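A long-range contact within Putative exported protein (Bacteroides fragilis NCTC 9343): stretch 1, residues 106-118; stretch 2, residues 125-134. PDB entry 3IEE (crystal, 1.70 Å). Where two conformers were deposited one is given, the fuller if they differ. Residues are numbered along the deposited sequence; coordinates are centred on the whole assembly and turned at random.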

# COMPACT_ATOMS: atom_id res chain seq x y z
N GLU A 106 18.60 2.34 -6.50
CA GLU A 106 18.91 3.39 -7.47
C GLU A 106 18.43 4.75 -6.96
O GLU A 106 19.14 5.76 -7.02
CB GLU A 106 18.20 3.10 -8.78
CG GLU A 106 18.79 1.95 -9.58
CD GLU A 106 18.48 2.12 -11.05
OE1 GLU A 106 19.15 2.99 -11.69
OE2 GLU A 106 17.58 1.41 -11.54
N PHE A 107 17.20 4.78 -6.46
CA PHE A 107 16.59 6.01 -5.98
C PHE A 107 17.49 6.65 -4.94
O PHE A 107 17.76 7.86 -4.97
CB PHE A 107 15.23 5.70 -5.35
CG PHE A 107 14.50 6.92 -4.81
CD1 PHE A 107 13.68 7.67 -5.64
CD2 PHE A 107 14.57 7.25 -3.45
CE1 PHE A 107 12.98 8.75 -5.14
CE2 PHE A 107 13.86 8.36 -2.96
CZ PHE A 107 13.07 9.10 -3.82
N TYR A 108 17.92 5.85 -3.98
CA TYR A 108 18.81 6.36 -2.93
C TYR A 108 20.25 6.63 -3.35
O TYR A 108 20.80 7.61 -2.88
CB TYR A 108 18.77 5.49 -1.67
CG TYR A 108 17.47 5.68 -0.93
CD1 TYR A 108 17.25 6.81 -0.15
CD2 TYR A 108 16.45 4.75 -1.04
CE1 TYR A 108 16.03 7.00 0.52
CE2 TYR A 108 15.24 4.93 -0.40
CZ TYR A 108 15.03 6.04 0.38
OH TYR A 108 13.79 6.16 1.01
N ALA A 109 20.84 5.81 -4.24
CA ALA A 109 22.11 6.16 -4.91
C ALA A 109 22.03 7.52 -5.65
O ALA A 109 22.95 8.38 -5.54
CB ALA A 109 22.54 5.06 -5.88
N ASN A 110 20.95 7.70 -6.41
CA ASN A 110 20.73 8.91 -7.19
C ASN A 110 20.62 10.16 -6.34
O ASN A 110 20.97 11.25 -6.80
CB ASN A 110 19.46 8.81 -8.04
CG ASN A 110 19.60 7.89 -9.22
OD1 ASN A 110 20.70 7.47 -9.57
ND2 ASN A 110 18.49 7.59 -9.85
N PHE A 111 20.08 10.02 -5.13
CA PHE A 111 19.98 11.16 -4.20
C PHE A 111 21.36 11.71 -3.87
O PHE A 111 21.58 12.92 -3.92
CB PHE A 111 19.23 10.71 -2.92
CG PHE A 111 19.14 11.78 -1.87
CD1 PHE A 111 18.37 12.89 -2.07
CD2 PHE A 111 19.81 11.65 -0.66
CE1 PHE A 111 18.28 13.88 -1.11
CE2 PHE A 111 19.71 12.63 0.32
CZ PHE A 111 18.93 13.74 0.09
N ASP A 112 22.31 10.82 -3.56
CA ASP A 112 23.67 11.24 -3.27
C ASP A 112 24.32 11.93 -4.49
O ASP A 112 24.91 12.99 -4.39
CB ASP A 112 24.51 10.02 -2.86
CG ASP A 112 24.05 9.38 -1.54
OD1 ASP A 112 23.28 9.99 -0.77
OD2 ASP A 112 24.47 8.24 -1.27
N THR A 113 24.18 11.31 -5.65
CA THR A 113 24.75 11.88 -6.88
C THR A 113 24.15 13.25 -7.21
O THR A 113 24.85 14.15 -7.68
CB THR A 113 24.54 10.91 -8.06
OG1 THR A 113 24.95 9.60 -7.64
CG2 THR A 113 25.39 11.37 -9.29
N TYR A 114 22.86 13.39 -6.96
CA TYR A 114 22.15 14.66 -7.19
C TYR A 114 22.76 15.80 -6.37
O TYR A 114 22.98 16.91 -6.87
CB TYR A 114 20.68 14.48 -6.80
CG TYR A 114 19.86 15.72 -6.83
CD1 TYR A 114 19.33 16.18 -8.01
CD2 TYR A 114 19.60 16.44 -5.67
CE1 TYR A 114 18.53 17.32 -8.05
CE2 TYR A 114 18.82 17.59 -5.68
CZ TYR A 114 18.30 18.05 -6.90
OH TYR A 114 17.53 19.18 -6.97
N LEU A 115 23.04 15.50 -5.10
CA LEU A 115 23.60 16.49 -4.19
C LEU A 115 24.99 16.88 -4.68
O LEU A 115 25.39 18.04 -4.57
CB LEU A 115 23.63 15.92 -2.77
CG LEU A 115 22.24 15.77 -2.10
CD1 LEU A 115 22.36 15.18 -0.72
CD2 LEU A 115 21.51 17.09 -2.07
N SER A 116 25.73 15.93 -5.24
CA SER A 116 27.07 16.23 -5.75
C SER A 116 27.04 17.07 -7.03
O SER A 116 27.89 17.95 -7.21
CB SER A 116 27.87 14.96 -5.93
OG SER A 116 27.87 14.22 -4.71
N TYR A 117 26.09 16.81 -7.92
CA TYR A 117 25.89 17.70 -9.09
C TYR A 117 25.60 19.14 -8.63
O TYR A 117 26.16 20.09 -9.17
CB TYR A 117 24.72 17.23 -9.97
CG TYR A 117 25.04 16.12 -10.94
CD1 TYR A 117 26.24 16.12 -11.65
CD2 TYR A 117 24.14 15.07 -11.16
CE1 TYR A 117 26.55 15.11 -12.53
CE2 TYR A 117 24.43 14.04 -12.05
CZ TYR A 117 25.64 14.07 -12.73
OH TYR A 117 25.98 13.09 -13.63
N LEU A 118 24.70 19.29 -7.65
CA LEU A 118 24.40 20.62 -7.07
C LEU A 118 25.63 21.30 -6.46
O LEU A 118 25.85 22.52 -6.67
CB LEU A 118 23.32 20.52 -6.01
CG LEU A 118 21.89 20.29 -6.48
CD1 LEU A 118 20.92 20.19 -5.27
CD2 LEU A 118 21.43 21.33 -7.49
N ASN A 125 22.31 18.63 -15.04
CA ASN A 125 22.35 17.22 -14.64
C ASN A 125 21.59 16.92 -13.36
O ASN A 125 20.97 15.84 -13.25
CB ASN A 125 23.79 16.74 -14.49
CG ASN A 125 24.36 16.30 -15.79
OD1 ASN A 125 23.67 15.64 -16.57
ND2 ASN A 125 25.62 16.66 -16.05
N ALA A 126 21.62 17.85 -12.40
CA ALA A 126 20.78 17.68 -11.21
C ALA A 126 19.29 17.53 -11.60
O ALA A 126 18.59 16.62 -11.09
CB ALA A 126 20.98 18.84 -10.23
N LYS A 127 18.79 18.42 -12.48
CA LYS A 127 17.35 18.36 -12.85
C LYS A 127 17.03 17.02 -13.48
O LYS A 127 15.99 16.43 -13.19
CB LYS A 127 16.94 19.51 -13.81
CG LYS A 127 15.68 19.21 -14.68
N LYS A 128 17.93 16.51 -14.31
CA LYS A 128 17.71 15.20 -14.96
C LYS A 128 17.62 14.01 -13.98
O LYS A 128 16.77 13.11 -14.14
CB LYS A 128 18.79 14.94 -16.01
CG LYS A 128 18.70 15.88 -17.22
CD LYS A 128 20.00 15.94 -18.06
CE LYS A 128 20.55 14.55 -18.39
NZ LYS A 128 21.77 14.64 -19.24
N LEU A 129 18.51 14.00 -12.99
CA LEU A 129 18.48 13.00 -11.91
C LEU A 129 17.25 13.16 -11.00
O LEU A 129 16.72 12.16 -10.51
CB LEU A 129 19.77 13.04 -11.10
CG LEU A 129 20.39 11.72 -10.67
CD1 LEU A 129 20.46 10.67 -11.81
CD2 LEU A 129 21.75 11.96 -10.08
N LEU A 130 16.75 14.38 -10.82
CA LEU A 130 15.51 14.60 -10.08
C LEU A 130 14.38 13.95 -10.86
O LEU A 130 13.56 13.23 -10.30
CB LEU A 130 15.24 16.09 -9.84
CG LEU A 130 13.94 16.51 -9.14
CD1 LEU A 130 13.70 15.70 -7.87
CD2 LEU A 130 13.85 18.00 -8.82
N ASP A 131 14.36 14.20 -12.17
CA ASP A 131 13.29 13.63 -13.00
C ASP A 131 13.35 12.09 -13.00
O ASP A 131 12.32 11.44 -12.95
CB ASP A 131 13.32 14.19 -14.42
CG ASP A 131 12.86 15.64 -14.51
OD1 ASP A 131 12.12 16.12 -13.62
OD2 ASP A 131 13.24 16.32 -15.50
N VAL A 132 14.54 11.53 -13.04
CA VAL A 132 14.68 10.09 -12.92
C VAL A 132 14.14 9.58 -11.60
O VAL A 132 13.50 8.52 -11.53
CB VAL A 132 16.14 9.69 -13.02
CG1 VAL A 132 16.38 8.31 -12.56
CG2 VAL A 132 16.66 9.88 -14.48
N ASN A 133 14.37 10.31 -10.52
CA ASN A 133 13.86 9.88 -9.22
C ASN A 133 12.36 9.99 -9.08
O ASN A 133 11.77 9.16 -8.39
CB ASN A 133 14.60 10.57 -8.05
CG ASN A 133 15.77 9.75 -7.52
OD1 ASN A 133 16.32 8.88 -8.21
ND2 ASN A 133 16.19 10.03 -6.29
N TYR A 134 11.72 10.96 -9.74
CA TYR A 134 10.26 10.97 -9.77
C TYR A 134 9.75 9.67 -10.40
O TYR A 134 8.81 9.06 -9.89
CB TYR A 134 9.67 12.15 -10.52
CG TYR A 134 9.80 13.50 -9.85
CD1 TYR A 134 9.32 13.73 -8.55
CD2 TYR A 134 10.33 14.57 -10.57
CE1 TYR A 134 9.44 14.99 -7.96
CE2 TYR A 134 10.45 15.84 -10.00
CZ TYR A 134 10.00 16.04 -8.71
OH TYR A 134 10.12 17.33 -8.21

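Two helical segments pack antiparallel, their axes 161° apart in direction and 8.7 Å apart at closest approach. The register runs from Phe 107 beside Asn 133 to Tyr 114 beside Ala 126. The CA atoms of Tyr 114 and Ala 126 lie 5.2 Å apart.

Asn 133 makes both hydrogen bonds between the helices. Its CA-to-CB bond points toward the other helix, and its chi1 of -94° lies between the usual wells. In this conformation both ends of the amide are used. Asn 133 ND2 donates to Phe 107 O at 3.0 Å, and Asn 133 OD1 accepts from Asn 110 ND2 at 3.0 Å. Phe 107 O also accepts the backbone bond from Phe 111 N, at 3.2 Å, so this carbonyl serves two donors. The Phe 107 side chain is t; Asn 133 ND2 lies over one face of its ring. Asn 110 is m, with chi2 of -12°, which brings its ND2 to Asn 133.

Leu 129 is the knob of the packing. It sits among Asn 110, Thr 113, Tyr 114 and Tyr 117. Its chi1 of -139° is also off-well, with chi2 p. This conformation sets Leu 129 CD2 3.4 Å from Asn 110 O and 3.6 Å from Thr 113 CB.

Tyr 114 is t. Its CA-to-CB bond points sideways, but the ring end comes nearer the other helix. Tyr 114 CE1 lies 3.1 Å from Ala 126 O, near the ring plane, and 3.6 Å from Ala 126 CB. Its hydroxyl is hydrogen-bonded elsewhere in the structure. Tyr 117 is m, and its CA-to-CB bond points toward the partner helix. Asn 125 CB lies 3.5 Å from the centroid of the Tyr 117 ring, almost on the normal, a CH-pi contact. Leu 118 CD2 adds an apolar contact to Ala 126 CB at 3.7 Å.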